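PDB 6P78: queuine lyase from [Clostridium] spiroforme DSM 1552, which probably uses a [4Fe-4S] cluster and S-adenosylmethionine in radical chemistry to cleave a C-N bond of queuine. Local coordinates for residues A119-R131 with N159-D173. Residues are numbered along the deposited sequence; the frame is centred on the assembly and turned at random.
Sequences AHYLYKKKIKALR and NIHFDKIEEILEDFD. With SAM (S-adenosylmethionine), chain D.
Asn159 O lies 3.5 Å from His120 CE1, at the edge of the imidazole, where the turn between strand 114-118 and helix 127-134 of the radical SAM core packs against the loop and short helix of 159-173. His120 touches both the iron-sulfur cluster and S-adenosylmethionine; its NE2 is hydrogen-bonded to Lys158 O and its ND1 accepts from Leu122 N, which fixes the ring's rotation. Next along the chain, Ile160 sets CG1 against this imidazole and CG2 against Tyr121. CG roughly anti to the backbone N (chi1 -157°) sends the phenol along Ile160 to Phe162 CB. A water at short distance links Tyr121 OH to Glu167 OE1. Lys124, fully extended, donates a hydrogen bond from NZ to Glu167 O (2.9 Å) and forms a salt bridge with Glu170 OE1 (3.1 Å), meeting each oxygen from above its carbonyl or carboxylate plane. Asp171 lies across the lysine's aliphatic chain, and three waters tie its carboxylate to residues 124-131. Phe172 is inclined to Tyr121 by 26°, the rings barely overlapping (centroids 5.3 Å apart). Finally, Arg131 NH2 hydrogen-bonds Asp171 O from above its carbonyl plane and salt-bridges Asp173 OD2, which also accepts from Val140 N, at 2.8 Å, almost straight (174°), on the syn side but somewhat out of the carboxylate plane.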
loop_
_atom_site.group_PDB
_atom_site.type_symbol
_atom_site.label_atom_id
_atom_site.label_comp_id
_atom_site.label_asym_id
_atom_site.label_seq_id
_atom_site.Cartn_x
_atom_site.Cartn_y
_atom_site.Cartn_z
ATOM N N ALA A 119 4.872 -2.238 -3.529
ATOM C CA ALA A 119 6.137 -1.892 -4.167
ATOM C C ALA A 119 5.907 -0.647 -5.005
ATOM O O ALA A 119 4.897 -0.554 -5.712
ATOM C CB ALA A 119 6.663 -3.019 -5.062
ATOM N N HIS A 120 6.858 0.284 -4.931
ATOM C CA HIS A 120 6.840 1.460 -5.801
ATOM C C HIS A 120 7.028 1.027 -7.249
ATOM O O HIS A 120 7.676 0.020 -7.545
ATOM C CB HIS A 120 7.946 2.436 -5.389
ATOM C CG HIS A 120 7.904 3.754 -6.113
ATOM N ND1 HIS A 120 8.445 3.938 -7.371
ATOM C CD2 HIS A 120 7.377 4.948 -5.754
ATOM C CE1 HIS A 120 8.266 5.190 -7.751
ATOM N NE2 HIS A 120 7.615 5.825 -6.794
ATOM N N TYR A 121 6.471 1.822 -8.165
ATOM C CA TYR A 121 6.542 1.499 -9.585
ATOM C C TYR A 121 7.957 1.276 -10.091
ATOM O O TYR A 121 8.155 0.563 -11.087
ATOM C CB TYR A 121 5.891 2.636 -10.383
ATOM C CG TYR A 121 5.406 2.199 -11.733
ATOM C CD1 TYR A 121 4.338 1.331 -11.852
ATOM C CD2 TYR A 121 6.014 2.662 -12.891
ATOM C CE1 TYR A 121 3.883 0.931 -13.090
ATOM C CE2 TYR A 121 5.557 2.276 -14.134
ATOM C CZ TYR A 121 4.506 1.404 -14.227
ATOM O OH TYR A 121 4.052 0.997 -15.466
ATOM N N LEU A 122 8.954 1.928 -9.477
ATOM C CA LEU A 122 10.335 1.757 -9.905
ATOM C C LEU A 122 10.815 0.323 -9.744
ATOM O O LEU A 122 11.839 -0.032 -10.330
ATOM C CB LEU A 122 11.265 2.683 -9.119
ATOM C CG LEU A 122 11.167 4.179 -9.472
ATOM C CD1 LEU A 122 11.987 4.999 -8.467
ATOM C CD2 LEU A 122 11.675 4.397 -10.879
ATOM N N TYR A 123 10.136 -0.483 -8.923
ATOM C CA TYR A 123 10.453 -1.897 -8.756
ATOM C C TYR A 123 9.730 -2.805 -9.746
ATOM O O TYR A 123 9.808 -4.028 -9.603
ATOM C CB TYR A 123 10.099 -2.358 -7.341
ATOM C CG TYR A 123 11.065 -1.919 -6.298
ATOM C CD1 TYR A 123 12.295 -2.546 -6.160
ATOM C CD2 TYR A 123 10.748 -0.885 -5.428
ATOM C CE1 TYR A 123 13.180 -2.158 -5.199
ATOM C CE2 TYR A 123 11.646 -0.478 -4.456
ATOM C CZ TYR A 123 12.855 -1.116 -4.344
ATOM O OH TYR A 123 13.739 -0.709 -3.361
ATOM N N LYS A 124 9.060 -2.240 -10.757
ATOM C CA LYS A 124 8.198 -3.036 -11.635
ATOM C C LYS A 124 8.895 -4.294 -12.160
ATOM O O LYS A 124 8.299 -5.372 -12.194
ATOM C CB LYS A 124 7.740 -2.178 -12.820
ATOM C CG LYS A 124 6.769 -2.900 -13.735
ATOM C CD LYS A 124 6.334 -1.982 -14.878
ATOM C CE LYS A 124 5.314 -2.654 -15.789
ATOM N NZ LYS A 124 5.127 -1.822 -17.004
ATOM N N LYS A 125 10.154 -4.178 -12.590
ATOM C CA LYS A 125 10.805 -5.299 -13.253
ATOM C C LYS A 125 11.238 -6.399 -12.286
ATOM O O LYS A 125 11.620 -7.482 -12.742
ATOM C CB LYS A 125 12.017 -4.790 -14.049
ATOM C CG LYS A 125 11.657 -3.776 -15.121
ATOM C CD LYS A 125 10.897 -4.434 -16.239
ATOM C CE LYS A 125 10.642 -3.451 -17.362
ATOM N NZ LYS A 125 9.189 -3.211 -17.430
ATOM N N LYS A 126 11.176 -6.167 -10.971
ATOM C CA LYS A 126 11.548 -7.182 -9.997
ATOM C C LYS A 126 10.372 -8.056 -9.580
ATOM O O LYS A 126 10.580 -9.081 -8.914
ATOM C CB LYS A 126 12.141 -6.516 -8.743
ATOM C CG LYS A 126 13.494 -5.857 -8.977
ATOM C CD LYS A 126 14.169 -5.468 -7.680
ATOM C CE LYS A 126 15.282 -6.437 -7.328
ATOM N NZ LYS A 126 16.474 -6.272 -8.211
ATOM N N ILE A 127 9.154 -7.689 -9.978
ATOM C CA ILE A 127 7.962 -8.365 -9.475
ATOM C C ILE A 127 7.876 -9.793 -10.005
ATOM O O ILE A 127 7.505 -10.722 -9.270
ATOM C CB ILE A 127 6.708 -7.548 -9.834
ATOM C CG1 ILE A 127 6.807 -6.120 -9.280
ATOM C CG2 ILE A 127 5.435 -8.230 -9.309
ATOM C CD1 ILE A 127 6.884 -6.038 -7.803
ATOM N N LYS A 128 8.191 -9.995 -11.290
ATOM C CA LYS A 128 8.041 -11.322 -11.885
ATOM C C LYS A 128 8.858 -12.367 -11.129
ATOM O O LYS A 128 8.371 -13.467 -10.846
ATOM C CB LYS A 128 8.444 -11.288 -13.361
ATOM C CG LYS A 128 8.483 -12.660 -14.016
ATOM C CD LYS A 128 8.446 -12.592 -15.557
ATOM C CE LYS A 128 8.886 -11.239 -16.121
ATOM N NZ LYS A 128 10.363 -11.026 -16.032
ATOM N N ALA A 129 10.114 -12.045 -10.804
ATOM C CA ALA A 129 10.949 -13.004 -10.087
ATOM C C ALA A 129 10.420 -13.269 -8.685
ATOM O O ALA A 129 10.556 -14.388 -8.179
ATOM C CB ALA A 129 12.392 -12.508 -10.021
ATOM N N LEU A 130 9.838 -12.251 -8.040
ATOM C CA LEU A 130 9.221 -12.451 -6.736
ATOM C C LEU A 130 8.034 -13.395 -6.840
ATOM O O LEU A 130 7.902 -14.318 -6.031
ATOM C CB LEU A 130 8.790 -11.115 -6.133
ATOM C CG LEU A 130 8.362 -11.240 -4.667
ATOM C CD1 LEU A 130 9.544 -11.701 -3.823
ATOM C CD2 LEU A 130 7.857 -9.935 -4.160
ATOM N N ARG A 131 7.181 -13.200 -7.849
ATOM C CA ARG A 131 6.051 -14.102 -8.047
ATOM C C ARG A 131 6.526 -15.532 -8.228
ATOM O O ARG A 131 5.962 -16.462 -7.637
ATOM C CB ARG A 131 5.228 -13.666 -9.259
ATOM C CG ARG A 131 4.450 -12.359 -9.096
ATOM C CD ARG A 131 3.566 -12.077 -10.324
ATOM N NE ARG A 131 2.993 -10.723 -10.315
ATOM C CZ ARG A 131 1.936 -10.348 -9.587
ATOM N NH1 ARG A 131 1.318 -11.232 -8.796
ATOM N NH2 ARG A 131 1.485 -9.085 -9.660
ATOM N N ASN A 159 7.378 10.222 -9.072
ATOM C CA ASN A 159 8.214 9.626 -10.118
ATOM C C ASN A 159 7.634 8.286 -10.587
ATOM O O ASN A 159 8.295 7.247 -10.582
ATOM C CB ASN A 159 9.663 9.487 -9.647
ATOM C CG ASN A 159 10.620 9.071 -10.765
ATOM O OD1 ASN A 159 10.295 9.157 -11.958
ATOM N ND2 ASN A 159 11.804 8.601 -10.379
ATOM N N ILE A 160 6.381 8.336 -11.051
ATOM C CA ILE A 160 5.682 7.157 -11.556
ATOM C C ILE A 160 5.237 7.475 -12.971
ATOM O O ILE A 160 4.336 8.301 -13.167
ATOM C CB ILE A 160 4.486 6.780 -10.677
ATOM C CG1 ILE A 160 4.951 6.283 -9.298
ATOM C CG2 ILE A 160 3.600 5.705 -11.354
ATOM C CD1 ILE A 160 3.770 6.139 -8.305
ATOM N N HIS A 161 5.846 6.827 -13.953
ATOM C CA HIS A 161 5.647 7.187 -15.356
ATOM C C HIS A 161 5.173 5.962 -16.112
ATOM O O HIS A 161 5.892 4.966 -16.183
ATOM C CB HIS A 161 6.941 7.723 -15.953
ATOM C CG HIS A 161 7.408 8.984 -15.302
ATOM N ND1 HIS A 161 7.057 10.232 -15.766
ATOM C CD2 HIS A 161 8.155 9.189 -14.191
ATOM C CE1 HIS A 161 7.598 11.156 -14.988
ATOM N NE2 HIS A 161 8.257 10.547 -14.016
ATOM N N PHE A 162 3.967 6.039 -16.672
ATOM C CA PHE A 162 3.433 4.982 -17.517
ATOM C C PHE A 162 2.702 5.628 -18.682
ATOM O O PHE A 162 2.142 6.720 -18.556
ATOM C CB PHE A 162 2.489 4.034 -16.739
ATOM C CG PHE A 162 1.432 4.761 -15.938
ATOM C CD1 PHE A 162 0.221 5.099 -16.518
ATOM C CD2 PHE A 162 1.655 5.110 -14.622
ATOM C CE1 PHE A 162 -0.747 5.793 -15.804
ATOM C CE2 PHE A 162 0.687 5.788 -13.903
ATOM C CZ PHE A 162 -0.509 6.134 -14.501
ATOM N N ASP A 163 2.745 4.951 -19.822
ATOM C CA ASP A 163 2.155 5.448 -21.064
ATOM C C ASP A 163 0.683 5.054 -21.210
ATOM O O ASP A 163 -0.108 5.824 -21.772
ATOM C CB ASP A 163 2.965 4.912 -22.248
ATOM C CG ASP A 163 2.619 5.594 -23.573
ATOM O OD1 ASP A 163 2.556 6.841 -23.618
ATOM O OD2 ASP A 163 2.438 4.873 -24.575
ATOM N N LYS A 164 0.313 3.871 -20.719
ATOM C CA LYS A 164 -1.019 3.278 -20.836
ATOM C C LYS A 164 -1.360 2.644 -19.496
ATOM O O LYS A 164 -0.464 2.177 -18.793
ATOM C CB LYS A 164 -1.075 2.172 -21.903
ATOM C CG LYS A 164 -0.819 2.609 -23.350
ATOM C CD LYS A 164 -1.813 3.639 -23.842
ATOM C CE LYS A 164 -2.428 3.205 -25.163
ATOM N NZ LYS A 164 -1.600 3.611 -26.331
ATOM N N ILE A 165 -2.657 2.580 -19.159
ATOM C CA ILE A 165 -3.042 1.939 -17.897
ATOM C C ILE A 165 -2.646 0.472 -17.915
ATOM O O ILE A 165 -2.213 -0.084 -16.893
ATOM C CB ILE A 165 -4.559 2.101 -17.640
ATOM C CG1 ILE A 165 -4.947 3.582 -17.578
ATOM C CG2 ILE A 165 -4.968 1.389 -16.359
ATOM C CD1 ILE A 165 -4.313 4.305 -16.435
ATOM N N GLU A 166 -2.794 -0.180 -19.077
ATOM C CA GLU A 166 -2.456 -1.594 -19.197
ATOM C C GLU A 166 -1.001 -1.872 -18.840
ATOM O O GLU A 166 -0.690 -2.985 -18.386
ATOM C CB GLU A 166 -2.766 -2.079 -20.612
ATOM C CG GLU A 166 -4.271 -2.193 -20.900
ATOM C CD GLU A 166 -4.896 -0.910 -21.453
ATOM O OE1 GLU A 166 -4.243 0.159 -21.434
ATOM O OE2 GLU A 166 -6.061 -0.976 -21.918
ATOM N N GLU A 167 -0.117 -0.874 -18.984
ATOM C CA GLU A 167 1.272 -1.057 -18.569
ATOM C C GLU A 167 1.381 -1.347 -17.080
ATOM O O GLU A 167 2.221 -2.156 -16.664
ATOM C CB GLU A 167 2.113 0.166 -18.929
ATOM C CG GLU A 167 2.499 0.194 -20.388
ATOM C CD GLU A 167 3.417 1.361 -20.756
ATOM O OE1 GLU A 167 3.738 2.195 -19.864
ATOM O OE2 GLU A 167 3.813 1.431 -21.944
ATOM N N ILE A 168 0.564 -0.675 -16.260
ATOM C CA ILE A 168 0.568 -0.920 -14.822
ATOM C C ILE A 168 0.203 -2.369 -14.541
ATOM O O ILE A 168 0.818 -3.038 -13.699
ATOM C CB ILE A 168 -0.414 0.028 -14.109
ATOM C CG1 ILE A 168 -0.015 1.473 -14.314
ATOM C CG2 ILE A 168 -0.492 -0.302 -12.610
ATOM C CD1 ILE A 168 -1.170 2.411 -14.046
ATOM N N LEU A 169 -0.843 -2.853 -15.212
ATOM C CA LEU A 169 -1.386 -4.180 -14.966
ATOM C C LEU A 169 -0.452 -5.290 -15.394
ATOM O O LEU A 169 -0.673 -6.435 -14.967
ATOM C CB LEU A 169 -2.715 -4.359 -15.682
ATOM C CG LEU A 169 -3.858 -3.615 -15.010
ATOM C CD1 LEU A 169 -4.993 -3.434 -15.998
ATOM C CD2 LEU A 169 -4.297 -4.432 -13.803
ATOM N N GLU A 170 0.586 -4.995 -16.182
ATOM C CA GLU A 170 1.553 -6.035 -16.504
ATOM C C GLU A 170 2.147 -6.653 -15.240
ATOM O O GLU A 170 2.483 -7.838 -15.230
ATOM C CB GLU A 170 2.672 -5.482 -17.390
ATOM C CG GLU A 170 2.224 -5.232 -18.820
ATOM C CD GLU A 170 3.139 -4.284 -19.580
ATOM O OE1 GLU A 170 4.208 -3.906 -19.050
ATOM O OE2 GLU A 170 2.772 -3.903 -20.714
ATOM N N ASP A 171 2.280 -5.869 -14.170
ATOM C CA ASP A 171 2.975 -6.364 -12.984
ATOM C C ASP A 171 2.329 -5.969 -11.668
ATOM O O ASP A 171 2.659 -6.588 -10.646
ATOM C CB ASP A 171 4.428 -5.883 -12.979
ATOM C CG ASP A 171 5.273 -6.540 -14.067
ATOM O OD1 ASP A 171 5.603 -7.755 -13.943
ATOM O OD2 ASP A 171 5.605 -5.829 -15.055
ATOM N N PHE A 172 1.466 -4.957 -11.636
ATOM C CA PHE A 172 0.829 -4.505 -10.413
ATOM C C PHE A 172 -0.652 -4.819 -10.472
ATOM O O PHE A 172 -1.271 -4.794 -11.531
ATOM C CB PHE A 172 1.029 -3.005 -10.193
ATOM C CG PHE A 172 2.454 -2.630 -10.006
ATOM C CD1 PHE A 172 3.061 -2.726 -8.766
ATOM C CD2 PHE A 172 3.222 -2.212 -11.086
ATOM C CE1 PHE A 172 4.397 -2.381 -8.601
ATOM C CE2 PHE A 172 4.549 -1.871 -10.923
ATOM C CZ PHE A 172 5.150 -1.961 -9.684
ATOM N N ASP A 173 -1.222 -5.098 -9.310
ATOM C CA ASP A 173 -2.612 -5.506 -9.228
ATOM C C ASP A 173 -3.521 -4.475 -8.581
ATOM O O ASP A 173 -4.723 -4.488 -8.849
ATOM C CB ASP A 173 -2.698 -6.799 -8.417
ATOM C CG ASP A 173 -1.777 -7.864 -8.986
ATOM O OD1 ASP A 173 -2.032 -8.256 -10.162
ATOM O OD2 ASP A 173 -0.783 -8.245 -8.321
HETATM N N SAM D . 6.264 2.897 -1.544
HETATM C CA SAM D . 5.189 2.355 -2.358
HETATM C C SAM D . 4.669 3.428 -3.305
HETATM O O SAM D . 4.255 3.119 -4.425
HETATM O OXT SAM D . 4.696 4.625 -2.984
HETATM C CB SAM D . 4.088 1.804 -1.457
HETATM C CG SAM D . 2.988 2.767 -1.003
HETATM S SD SAM D . 3.336 3.756 0.480
HETATM C CE SAM D . 4.307 2.597 1.486
HETATM C "C5'" SAM D . 1.772 3.783 1.423
HETATM C "C4'" SAM D . 0.543 4.576 0.925
HETATM O "O4'" SAM D . -0.078 5.288 1.989
HETATM C "C3'" SAM D . 0.795 5.635 -0.145
HETATM O "O3'" SAM D . 0.847 5.078 -1.446
HETATM C "C2'" SAM D . -0.399 6.563 0.032
HETATM O "O2'" SAM D . -1.491 6.119 -0.783
HETATM C "C1'" SAM D . -0.780 6.412 1.504
HETATM N N9 SAM D . -0.471 7.636 2.301
HETATM C C8 SAM D . 0.755 8.203 2.584
HETATM N N7 SAM D . 0.572 9.317 3.328
HETATM C C5 SAM D . -0.761 9.474 3.529
HETATM C C6 SAM D . -1.517 10.433 4.195
HETATM N N6 SAM D . -0.935 11.449 4.823
HETATM N N1 SAM D . -2.884 10.318 4.216
HETATM C C2 SAM D . -3.514 9.283 3.562
HETATM N N3 SAM D . -2.779 8.339 2.905
HETATM C C4 SAM D . -1.417 8.425 2.893
HETATM O O HOH W 1 5.230 1.526 -17.661
HETATM O O HOH W 2 8.232 -7.819 -13.337
HETATM O O HOH W 3 7.774 -5.688 -16.505
HETATM O O HOH W 4 4.352 -9.705 -12.489
#